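Local coordinates for protein glutathione S-transferase (Bombyx mori, PDB 4E8H) that probably transfers glutathione to electrophilic substrates as a homodimeric glutathione transferase and binds glutathione in a pocket of its thioredoxin-like domain, at residues P59-D62 with I67-E70; R19-T24 with R72-Y77; L103-G108 with N144-G149. One frame throughout, in Å; residues are numbered along the deposited sequence.

Overall arrangement
Contacts 1 and 2 lie in the thioredoxin-like N-terminal domain, contact 3 in the helical C-terminal domain. Contact 1 joins the hairpin strands 60-63 and 66-69 of the four-stranded sheet. Along the chain it is nested inside the loop closed by contact 2, which pairs helices 16-27 and 71-82. Their centres are about 10 Å apart, and M61 and L68 pack on helix 71-82. Contact 3 comes later and joins helices 93-124 and 130-146. Its centre is about 17 Å from that of contact 2 and about 24 Å from contact 1's. R72, a glutathione-pocket residue, forms a salt bridge with D106 and so ties the pocket to the helical domain. All three contacts reach the second subunit.

Contact 1 (P59-D62 with I67-E70); sequences PTMD and ILWE. With GSH (glutathione), chain F.
P59-D62 and I67-E70 run antiparallel as the two arms of a beta hairpin, with the axes of 60-62 and 67-69 at 159° and 4.6 Å apart at their closest. M61 and L68 form the hydrogen-bonded pair. M61 N donates to L68 O at 2.7 Å, almost straight. L68 N returns a bond to M61 O at 3.0 Å. D62 and I67 form the next, non-hydrogen-bonded pair.

M61 and L68 project from the same face of the sheet, toward helix 71-82, where both touch I74 and Y77. The M61 chain bends at its last torsion (chi3 76°), which brings its methyl CE to 3.8 Å from L68 CB. T60, D62, I67 and W69 start out on the other face. There the CG2 methyls of T60 and I67 meet at 3.8 Å. I67 CD1 lies against the carboxylate carbon of D62, whose OD1 accepts from G65 N in the turn. W69 CB sits beside T60 OG1, which is hydrogen-bonded to T57 O, and the indole NE1 bonds to Q55 OE1.

At the open end of the hairpin the ligand takes over. One water donates to P59 O and to O12 of the glutathione carboxylate, and accepts from E70 N. E70 OE1 accepts from the glutathione amine N1 at 2.8 Å. P59, after its cis peptide bond, brings CD to 3.6 Å from O12. Both backbones share the water, while only E70 of these two segments adds a direct hydrogen bond to the ligand. Its acidic side chain would probably favour a positively charged amine.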
# COMPACT_ATOMS: atom_id res chain seq x y z
N PRO B 59 -1.67 -4.51 -13.57
CA PRO B 59 -1.40 -3.59 -14.67
C PRO B 59 0.03 -3.07 -14.68
O PRO B 59 0.63 -2.89 -13.61
CB PRO B 59 -2.37 -2.44 -14.41
CG PRO B 59 -2.53 -2.42 -12.94
CD PRO B 59 -2.44 -3.86 -12.50
N THR B 60 0.56 -2.84 -15.87
CA THR B 60 1.80 -2.10 -16.05
C THR B 60 1.51 -0.96 -17.01
O THR B 60 0.96 -1.16 -18.09
CB THR B 60 2.96 -3.01 -16.54
OG1 THR B 60 3.24 -4.01 -15.54
CG2 THR B 60 4.23 -2.20 -16.78
N MET B 61 1.87 0.25 -16.59
CA MET B 61 1.65 1.45 -17.38
C MET B 61 2.92 1.85 -18.13
O MET B 61 4.02 1.80 -17.57
CB MET B 61 1.20 2.59 -16.48
CG MET B 61 0.92 3.89 -17.20
SD MET B 61 1.13 5.34 -16.15
CE MET B 61 2.92 5.46 -16.08
N ASP B 62 2.76 2.23 -19.39
CA ASP B 62 3.82 2.87 -20.17
C ASP B 62 3.34 4.23 -20.67
O ASP B 62 2.66 4.33 -21.70
CB ASP B 62 4.28 1.97 -21.33
CG ASP B 62 5.32 2.64 -22.24
OD1 ASP B 62 5.77 3.78 -21.97
OD2 ASP B 62 5.69 2.01 -23.26
N ILE B 67 7.76 3.82 -17.31
CA ILE B 67 7.12 2.58 -16.87
C ILE B 67 6.74 2.65 -15.39
O ILE B 67 7.53 3.12 -14.56
CB ILE B 67 8.04 1.35 -17.09
CG1 ILE B 67 8.68 1.37 -18.50
CG2 ILE B 67 7.29 0.04 -16.82
CD1 ILE B 67 7.69 1.29 -19.67
N LEU B 68 5.54 2.19 -15.07
CA LEU B 68 5.08 2.10 -13.69
C LEU B 68 4.14 0.92 -13.50
O LEU B 68 3.31 0.63 -14.37
CB LEU B 68 4.38 3.41 -13.28
CG LEU B 68 3.94 3.65 -11.83
CD1 LEU B 68 5.14 3.77 -10.89
CD2 LEU B 68 3.09 4.90 -11.76
N TRP B 69 4.27 0.22 -12.37
CA TRP B 69 3.29 -0.78 -11.96
C TRP B 69 2.83 -0.52 -10.52
O TRP B 69 3.25 0.46 -9.90
CB TRP B 69 3.80 -2.22 -12.21
CG TRP B 69 5.07 -2.56 -11.49
CD1 TRP B 69 5.17 -3.22 -10.30
CD2 TRP B 69 6.41 -2.28 -11.91
NE1 TRP B 69 6.49 -3.36 -9.95
CE2 TRP B 69 7.27 -2.79 -10.92
CE3 TRP B 69 6.97 -1.63 -13.03
CZ2 TRP B 69 8.67 -2.68 -11.00
CZ3 TRP B 69 8.35 -1.53 -13.11
CH2 TRP B 69 9.19 -2.05 -12.11
N GLU B 70 1.97 -1.40 -10.01
CA GLU B 70 1.15 -1.16 -8.80
C GLU B 70 0.01 -0.20 -9.12
O GLU B 70 0.23 0.99 -9.35
CB GLU B 70 1.98 -0.65 -7.60
CG GLU B 70 2.90 -1.69 -6.97
CD GLU B 70 2.19 -2.79 -6.20
OE1 GLU B 70 0.97 -2.67 -5.92
OE2 GLU B 70 2.86 -3.79 -5.87
N1 GSH F . -0.62 -5.03 -5.97
CA1 GSH F . -0.65 -5.13 -7.42
C1 GSH F . -1.39 -3.94 -7.98
O11 GSH F . -2.21 -3.31 -7.28
O12 GSH F . -1.20 -3.57 -9.16
CB1 GSH F . -1.34 -6.42 -7.84
CG1 GSH F . -0.86 -6.89 -9.21
CD1 GSH F . -1.13 -8.36 -9.42
OE1 GSH F . -0.84 -9.29 -8.40
N2 GSH F . -1.64 -8.72 -10.60
CA2 GSH F . -1.84 -10.12 -10.95
C2 GSH F . -0.67 -10.63 -11.74
O2 GSH F . 0.03 -9.74 -12.58
CB2 GSH F . -3.11 -10.26 -11.78
SG2 GSH F . -4.60 -9.83 -10.85
N3 GSH F . -0.35 -11.92 -11.61
CA3 GSH F . 0.66 -12.56 -12.44
C3 GSH F . 2.05 -12.49 -11.84
O31 GSH F . 2.28 -11.72 -10.88
O32 GSH F . 2.98 -13.19 -12.30
O HOH W 1 0.76 -3.72 -11.04

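Contact 2 (R19-T24 with R72-Y77); sequences RAVMMT and RAIQTY
Q75 reaches from helix 72-77 across to T24 on helix 19-24. Its CB is still 4.2 Å from T24 OG1. The next atom, CG, passes closer, with 3.3 Å to OG1, and also meets T24 CB. Beyond CG the chain is extended (chi2 -175°), and this carries the amide across to the T24 hydroxyl. CD lies 3.6 Å from OG1. At the end NE2 donates to OG1 at 2.9 Å, and OG1 lies close to the plane of the amide. NE2 also bonds to V160 O.

T24 OG1 donates to A20 O one turn earlier at 2.8 Å. A20 O also accepts from T24 N, and the two donors come from opposite faces of its carbonyl plane. The hydroxyl therefore has a donor and an acceptor in a buried place. A valine in place of T24 would probably leave the Q75 amide without this acceptor and A20 O with one bond fewer.

One turn back, V21 crosses I74 at about a right angle. The V21 branch CG1, anti to the backbone N (chi1 173°), touches I74 CG2 at 3.6 Å. V21 CG2 rests on the same methyl.

The axes of 19-24 and 72-77 run nearly parallel, 8° apart in direction, and come within 9.2 Å. Both helices pack on one face of the sheet of the thioredoxin-like fold, V21 on L9 of strand 7-11 and I74 toward the hairpin. R72, on the same helix, belongs to the glutathione site. Helix 160-174 borders the polar pair, with I163 against T24 and T164 against Q75.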
# COMPACT_ATOMS: atom_id res chain seq x y z
N ARG B 19 -8.82 -2.72 -13.45
CA ARG B 19 -10.11 -2.03 -13.46
C ARG B 19 -10.10 -0.71 -12.68
O ARG B 19 -10.73 0.25 -13.10
CB ARG B 19 -11.21 -2.97 -12.96
CG ARG B 19 -11.61 -4.04 -13.98
CD ARG B 19 -12.13 -5.30 -13.31
NE ARG B 19 -13.20 -5.03 -12.35
CZ ARG B 19 -13.71 -5.93 -11.51
NH1 ARG B 19 -13.24 -7.17 -11.49
NH2 ARG B 19 -14.68 -5.58 -10.68
N ALA B 20 -9.39 -0.68 -11.56
CA ALA B 20 -9.22 0.55 -10.78
C ALA B 20 -8.49 1.62 -11.59
O ALA B 20 -8.88 2.79 -11.58
CB ALA B 20 -8.49 0.27 -9.47
N VAL B 21 -7.43 1.21 -12.30
CA VAL B 21 -6.67 2.12 -13.15
C VAL B 21 -7.53 2.65 -14.30
O VAL B 21 -7.54 3.85 -14.56
CB VAL B 21 -5.38 1.46 -13.71
CG1 VAL B 21 -4.70 2.37 -14.73
CG2 VAL B 21 -4.41 1.13 -12.58
N MET B 22 -8.25 1.75 -14.97
CA MET B 22 -9.05 2.09 -16.15
C MET B 22 -10.15 3.11 -15.84
O MET B 22 -10.38 4.03 -16.63
CB MET B 22 -9.65 0.84 -16.80
CG MET B 22 -8.62 -0.04 -17.50
SD MET B 22 -9.18 -1.74 -17.77
CE MET B 22 -10.13 -1.55 -19.27
N MET B 23 -10.81 2.96 -14.70
CA MET B 23 -11.83 3.91 -14.26
C MET B 23 -11.22 5.25 -13.83
O MET B 23 -11.82 6.30 -14.05
CB MET B 23 -12.69 3.33 -13.14
CG MET B 23 -13.71 2.29 -13.61
SD MET B 23 -14.92 1.82 -12.35
CE MET B 23 -13.88 0.99 -11.14
N THR B 24 -10.03 5.21 -13.22
CA THR B 24 -9.33 6.44 -12.85
C THR B 24 -8.98 7.26 -14.09
O THR B 24 -9.17 8.48 -14.11
CB THR B 24 -8.06 6.17 -12.01
OG1 THR B 24 -8.42 5.47 -10.82
CG2 THR B 24 -7.36 7.47 -11.63
N ARG B 72 -2.31 1.33 -7.45
CA ARG B 72 -2.55 2.51 -6.62
C ARG B 72 -1.51 3.62 -6.82
O ARG B 72 -1.82 4.80 -6.68
CB ARG B 72 -2.72 2.11 -5.14
CG ARG B 72 -3.96 1.23 -4.90
CD ARG B 72 -3.89 0.45 -3.59
NE ARG B 72 -4.90 -0.62 -3.52
CZ ARG B 72 -4.75 -1.83 -4.05
NH1 ARG B 72 -3.64 -2.16 -4.70
NH2 ARG B 72 -5.73 -2.73 -3.93
N ALA B 73 -0.28 3.23 -7.18
CA ALA B 73 0.75 4.19 -7.59
C ALA B 73 0.45 4.78 -8.97
O ALA B 73 0.70 5.96 -9.21
CB ALA B 73 2.12 3.53 -7.58
N ILE B 74 -0.08 3.95 -9.87
CA ILE B 74 -0.52 4.40 -11.19
C ILE B 74 -1.66 5.42 -11.07
O ILE B 74 -1.60 6.48 -11.69
CB ILE B 74 -0.95 3.21 -12.10
CG1 ILE B 74 0.25 2.32 -12.43
CG2 ILE B 74 -1.60 3.72 -13.39
CD1 ILE B 74 -0.11 0.96 -13.03
N GLN B 75 -2.67 5.08 -10.27
CA GLN B 75 -3.80 5.98 -10.01
C GLN B 75 -3.35 7.36 -9.56
O GLN B 75 -3.78 8.38 -10.13
CB GLN B 75 -4.69 5.40 -8.91
CG GLN B 75 -5.66 4.34 -9.34
CD GLN B 75 -6.56 3.95 -8.20
OE1 GLN B 75 -6.14 3.26 -7.27
NE2 GLN B 75 -7.80 4.40 -8.24
N THR B 76 -2.52 7.40 -8.52
CA THR B 76 -2.07 8.66 -7.95
C THR B 76 -1.17 9.43 -8.91
O THR B 76 -1.25 10.66 -8.99
CB THR B 76 -1.37 8.46 -6.58
OG1 THR B 76 -0.29 7.53 -6.72
CG2 THR B 76 -2.35 7.94 -5.54
N TYR B 77 -0.33 8.71 -9.66
CA TYR B 77 0.50 9.32 -10.71
C TYR B 77 -0.33 10.03 -11.79
O TYR B 77 0.02 11.14 -12.20
CB TYR B 77 1.44 8.30 -11.37
CG TYR B 77 2.10 8.82 -12.63
CD1 TYR B 77 3.06 9.83 -12.58
CD2 TYR B 77 1.74 8.33 -13.89
CE1 TYR B 77 3.66 10.33 -13.73
CE2 TYR B 77 2.33 8.82 -15.06
CZ TYR B 77 3.29 9.82 -14.97
OH TYR B 77 3.89 10.30 -16.11

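Contact 3 (L103-G108 with N144-G149); sequences LNFDLG and NTFLDG
F105 and F146 make the whole of this contact, and the interaction is aromatic. It is a T-shaped (edge-to-face) pair. The F146 edge is turned to the face of F105, with ring centroids 4.8 Å apart and planes at 70°. F146 CE2 does most of the touching. It stands 3.4 Å above the F105 plane, over the ring centre, and so meets all six ring carbons at similar distances. F146 CZ follows more loosely, 4.0 Å from F105 CE1. The two side chains approach from opposite directions. With CG swung opposite the backbone N (chi1 172°), the F105 ring offers its face to F146 CE2.

The pair bridges helix 93-124 and the last turn of helix 130-146, both in the all-helical C-terminal domain of the glutathione transferase fold. The backbones stay well apart, with the CA atoms of F105 and F146 at 10.7 Å.

Charged and polar partners sit around the pair. The F146 ring also takes part in a cation-pi interaction with R102, and F146 O accepts from R150 NH1. Across the dimer interface, F105 packs on Q55 of the second subunit.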
# COMPACT_ATOMS: atom_id res chain seq x y z
N LEU B 103 -5.86 4.10 0.84
CA LEU B 103 -5.18 3.32 -0.19
C LEU B 103 -4.35 2.17 0.40
O LEU B 103 -4.36 1.06 -0.13
CB LEU B 103 -4.31 4.22 -1.08
CG LEU B 103 -5.03 5.14 -2.08
CD1 LEU B 103 -4.07 6.17 -2.65
CD2 LEU B 103 -5.70 4.34 -3.20
N ASN B 104 -3.64 2.45 1.50
CA ASN B 104 -2.93 1.42 2.25
C ASN B 104 -3.89 0.43 2.92
O ASN B 104 -3.60 -0.77 2.98
CB ASN B 104 -1.97 2.04 3.28
CG ASN B 104 -0.65 2.50 2.66
OD1 ASN B 104 0.42 2.13 3.13
ND2 ASN B 104 -0.73 3.30 1.60
N PHE B 105 -5.02 0.93 3.41
CA PHE B 105 -6.10 0.08 3.91
C PHE B 105 -6.56 -0.88 2.81
O PHE B 105 -6.67 -2.08 3.03
CB PHE B 105 -7.29 0.92 4.41
CG PHE B 105 -8.52 0.12 4.76
CD1 PHE B 105 -8.60 -0.58 5.96
CD2 PHE B 105 -9.61 0.08 3.88
CE1 PHE B 105 -9.74 -1.31 6.28
CE2 PHE B 105 -10.75 -0.65 4.20
CZ PHE B 105 -10.82 -1.35 5.40
N ASP B 106 -6.81 -0.33 1.62
CA ASP B 106 -7.28 -1.13 0.49
C ASP B 106 -6.27 -2.23 0.14
O ASP B 106 -6.64 -3.39 0.04
CB ASP B 106 -7.57 -0.24 -0.72
CG ASP B 106 -8.21 -1.01 -1.87
OD1 ASP B 106 -9.19 -1.76 -1.63
OD2 ASP B 106 -7.73 -0.87 -3.01
N LEU B 107 -5.00 -1.86 -0.02
CA LEU B 107 -3.98 -2.83 -0.38
C LEU B 107 -3.69 -3.85 0.73
O LEU B 107 -3.74 -5.06 0.51
CB LEU B 107 -2.68 -2.14 -0.82
CG LEU B 107 -1.46 -3.03 -1.14
CD1 LEU B 107 -1.79 -4.12 -2.16
CD2 LEU B 107 -0.29 -2.19 -1.62
N GLY B 108 -3.38 -3.34 1.92
CA GLY B 108 -2.90 -4.20 3.01
C GLY B 108 -3.96 -4.88 3.84
O GLY B 108 -3.65 -5.79 4.61
N ASN B 144 -17.26 0.27 6.77
CA ASN B 144 -18.54 0.85 7.16
C ASN B 144 -18.36 1.98 8.18
O ASN B 144 -19.03 3.01 8.09
CB ASN B 144 -19.49 -0.22 7.71
CG ASN B 144 -20.92 0.27 7.80
OD1 ASN B 144 -21.60 0.42 6.78
ND2 ASN B 144 -21.38 0.54 9.01
N THR B 145 -17.45 1.78 9.13
CA THR B 145 -17.13 2.79 10.13
C THR B 145 -16.43 4.00 9.51
O THR B 145 -16.72 5.14 9.89
CB THR B 145 -16.29 2.19 11.29
OG1 THR B 145 -17.01 1.11 11.88
CG2 THR B 145 -16.00 3.24 12.37
N PHE B 146 -15.52 3.77 8.56
CA PHE B 146 -14.83 4.86 7.87
C PHE B 146 -15.84 5.80 7.21
O PHE B 146 -15.60 7.00 7.10
CB PHE B 146 -13.85 4.35 6.80
CG PHE B 146 -12.70 3.53 7.34
CD1 PHE B 146 -12.38 3.52 8.70
CD2 PHE B 146 -11.90 2.79 6.47
CE1 PHE B 146 -11.32 2.76 9.18
CE2 PHE B 146 -10.83 2.04 6.94
CZ PHE B 146 -10.54 2.03 8.30
N LEU B 147 -16.97 5.23 6.78
CA LEU B 147 -18.01 5.98 6.08
C LEU B 147 -19.05 6.63 7.00
O LEU B 147 -20.02 7.23 6.51
CB LEU B 147 -18.67 5.09 5.02
CG LEU B 147 -17.77 4.67 3.85
CD1 LEU B 147 -18.28 3.41 3.17
CD2 LEU B 147 -17.60 5.81 2.85
N ASP B 148 -18.85 6.53 8.31
CA ASP B 148 -19.72 7.21 9.27
C ASP B 148 -19.56 8.73 9.16
O ASP B 148 -18.53 9.29 9.54
CB ASP B 148 -19.43 6.76 10.71
CG ASP B 148 -20.27 7.49 11.74
OD1 ASP B 148 -21.48 7.18 11.86
OD2 ASP B 148 -19.73 8.37 12.44
N GLY B 149 -20.58 9.38 8.60
CA GLY B 149 -20.62 10.84 8.50
C GLY B 149 -19.80 11.45 7.38
O GLY B 149 -19.53 12.66 7.39